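Local coordinates for biotin transporter BioY (Lactococcus lactis subsp. cremoris, PDB 4DVE), which binds biotin as the membrane-embedded S component that probably works with an energy-coupling factor (ECF) type ABC transporter, at residues E131-V135 with A177-V181. Numbering follows the deposited sequence.
Sequences ELIIV and AILTV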
ATOM      1  N   GLU A 131       7.727  13.222  -4.548  1.00 40.16           N
ATOM      2  CA  GLU A 131       7.478  11.822  -4.254  1.00 38.73           C
ATOM      3  C   GLU A 131       6.449  11.673  -3.122  1.00 38.31           C
ATOM      4  O   GLU A 131       5.535  10.832  -3.215  1.00 37.95           O
ATOM      5  CB  GLU A 131       8.778  11.099  -3.881  1.00 37.96           C
ATOM      6  CG  GLU A 131       8.631   9.601  -3.582  1.00 36.22           C
ATOM      7  CD  GLU A 131       9.881   8.804  -3.949  1.00 38.47           C
ATOM      8  OE1 GLU A 131       9.916   7.557  -3.766  1.00 38.66           O
ATOM      9  OE2 GLU A 131      10.851   9.427  -4.430  1.00 40.47           O
ATOM     10  N   LEU A 132       6.600  12.482  -2.074  1.00 38.15           N
ATOM     11  CA  LEU A 132       5.701  12.446  -0.919  1.00 38.63           C
ATOM     12  C   LEU A 132       4.260  12.783  -1.339  1.00 38.26           C
ATOM     13  O   LEU A 132       3.315  12.150  -0.890  1.00 35.59           O
ATOM     14  CB  LEU A 132       6.173  13.393   0.205  1.00 39.26           C
ATOM     15  CG  LEU A 132       5.271  13.490   1.452  1.00 40.84           C
ATOM     16  CD1 LEU A 132       4.997  12.120   2.082  1.00 37.03           C
ATOM     17  CD2 LEU A 132       5.856  14.457   2.490  1.00 42.21           C
ATOM     18  N   ILE A 133       4.112  13.761  -2.220  1.00 40.42           N
ATOM     19  CA  ILE A 133       2.791  14.130  -2.682  1.00 41.05           C
ATOM     20  C   ILE A 133       2.147  13.000  -3.500  1.00 37.94           C
ATOM     21  O   ILE A 133       0.962  12.732  -3.339  1.00 35.25           O
ATOM     22  CB  ILE A 133       2.810  15.457  -3.463  1.00 44.52           C
ATOM     23  CG1 ILE A 133       3.244  16.616  -2.538  1.00 47.58           C
ATOM     24  CG2 ILE A 133       1.447  15.716  -4.105  1.00 45.03           C
ATOM     25  CD1 ILE A 133       2.518  16.681  -1.192  1.00 49.43           C
ATOM     26  N   ILE A 134       2.921  12.345  -4.364  1.00 37.47           N
ATOM     27  CA  ILE A 134       2.426  11.172  -5.115  1.00 36.50           C
ATOM     28  C   ILE A 134       2.006  10.046  -4.163  1.00 34.16           C
ATOM     29  O   ILE A 134       0.924   9.426  -4.321  1.00 34.90           O
ATOM     30  CB  ILE A 134       3.468  10.678  -6.153  1.00 37.44           C
ATOM     31  CG1 ILE A 134       3.671  11.744  -7.234  1.00 40.80           C
ATOM     32  CG2 ILE A 134       3.058   9.337  -6.790  1.00 33.67           C
ATOM     33  CD1 ILE A 134       4.998  11.577  -7.979  1.00 43.37           C
ATOM     34  N   VAL A 135       2.823   9.796  -3.147  1.00 32.80           N
ATOM     35  CA  VAL A 135       2.497   8.761  -2.179  1.00 32.30           C
ATOM     36  C   VAL A 135       1.226   9.134  -1.400  1.00 32.99           C
ATOM     37  O   VAL A 135       0.347   8.305  -1.209  1.00 32.13           O
ATOM     38  CB  VAL A 135       3.682   8.441  -1.229  1.00 32.64           C
ATOM     39  CG1 VAL A 135       3.225   7.527  -0.083  1.00 30.72           C
ATOM     40  CG2 VAL A 135       4.838   7.802  -2.019  1.00 32.14           C
ATOM     41  N   ALA A 177       3.261   7.710   5.100  1.00 34.36           N
ATOM     42  CA  ALA A 177       3.691   8.200   3.789  1.00 34.20           C
ATOM     43  C   ALA A 177       5.079   8.873   3.876  1.00 36.54           C
ATOM     44  O   ALA A 177       5.909   8.703   2.964  1.00 34.65           O
ATOM     45  CB  ALA A 177       2.660   9.169   3.201  1.00 32.89           C
ATOM     46  N   ILE A 178       5.316   9.631   4.961  1.00 38.66           N
ATOM     47  CA  ILE A 178       6.590  10.311   5.178  1.00 42.59           C
ATOM     48  C   ILE A 178       7.689   9.273   5.380  1.00 42.23           C
ATOM     49  O   ILE A 178       8.789   9.394   4.807  1.00 41.74           O
ATOM     50  CB  ILE A 178       6.629  11.222   6.443  1.00 43.67           C
ATOM     51  CG1 ILE A 178       5.637  12.396   6.420  1.00 50.23           C
ATOM     52  CG2 ILE A 178       8.011  11.784   6.676  1.00 45.71           C
ATOM     53  CD1 ILE A 178       5.388  13.035   5.090  1.00 52.80           C
ATOM     54  N   LEU A 179       7.419   8.285   6.228  1.00 41.44           N
ATOM     55  CA  LEU A 179       8.406   7.226   6.481  1.00 43.84           C
ATOM     56  C   LEU A 179       8.661   6.424   5.207  1.00 42.63           C
ATOM     57  O   LEU A 179       9.793   5.974   4.966  1.00 40.14           O
ATOM     58  CB  LEU A 179       7.943   6.283   7.604  1.00 44.94           C
ATOM     59  CG  LEU A 179       8.017   6.862   9.019  1.00 51.60           C
ATOM     60  CD1 LEU A 179       7.228   6.002  10.011  1.00 50.95           C
ATOM     61  CD2 LEU A 179       9.481   6.994   9.441  1.00 53.00           C
ATOM     62  N   THR A 180       7.599   6.221   4.417  1.00 39.42           N
ATOM     63  CA  THR A 180       7.727   5.568   3.105  1.00 39.02           C
ATOM     64  C   THR A 180       8.751   6.286   2.217  1.00 38.02           C
ATOM     65  O   THR A 180       9.675   5.662   1.693  1.00 37.57           O
ATOM     66  CB  THR A 180       6.372   5.450   2.370  1.00 37.15           C
ATOM     67  OG1 THR A 180       5.538   4.481   3.040  1.00 36.20           O
ATOM     68  CG2 THR A 180       6.574   5.030   0.896  1.00 36.03           C
ATOM     69  N   VAL A 181       8.609   7.596   2.072  1.00 39.33           N
ATOM     70  CA  VAL A 181       9.523   8.353   1.217  1.00 41.72           C
ATOM     71  C   VAL A 181      10.959   8.278   1.757  1.00 45.58           C
ATOM     72  O   VAL A 181      11.898   7.971   0.997  1.00 43.58           O
ATOM     73  CB  VAL A 181       9.048   9.792   0.982  1.00 43.77           C
ATOM     74  CG1 VAL A 181      10.061  10.586   0.120  1.00 44.54           C
ATOM     75  CG2 VAL A 181       7.672   9.763   0.324  1.00 41.51           C
TER
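Val-181 faces Leu-132 and Ala-177 faces Val-135 where two helical segments, 131-135 and 177-181, run in largely opposing directions, 133° between their N-to-C axes and 9.3 Å apart at closest approach. CA atoms come as near as 6.0 Å, for Leu-132 and Val-181, and no hydrogen bond passes between the segments, which marks the interface as van der Waals packing. Val-181 points at the facing helix and drives one methyl onto its backbone: CG2 lies 3.6 Å from Leu-132 CA, with Leu-132 CB and N also near. That methyl stands anti to its own carbonyl carbon, while CG1 is anti to the backbone N (chi1 178°); Glu-131 CG lies across both methyls, 4.0 Å from Val-181 CG2 and 4.1 Å from Val-181 CG1. One helical turn along, Val-135 CG1 meets the methyl of Ala-177 at 3.7 Å. This is packing of transmembrane helices in the S component, joining helix 128-155 to helix 170-189; Met-56 of helix 52-80 touches both Val-135 and Thr-180. Leu-132 flanks the Val-181 contact, its CD1 reaching the Ala-177 CB at 3.9 Å and approaching the Ala-177 carbonyl oxygen. With an alanine here, the isobutyl end that lies against Ala-177 would be gone, which would probably leave the Ala-177 methyl less well packed on that side. The carboxylate of Glu-131 extends past Val-181 to form salt bridges through OE1 with Arg-188 and OE2 with Arg-185, so a buried acid is paired with two bases further along the partner helix, probably helping it stay ionised.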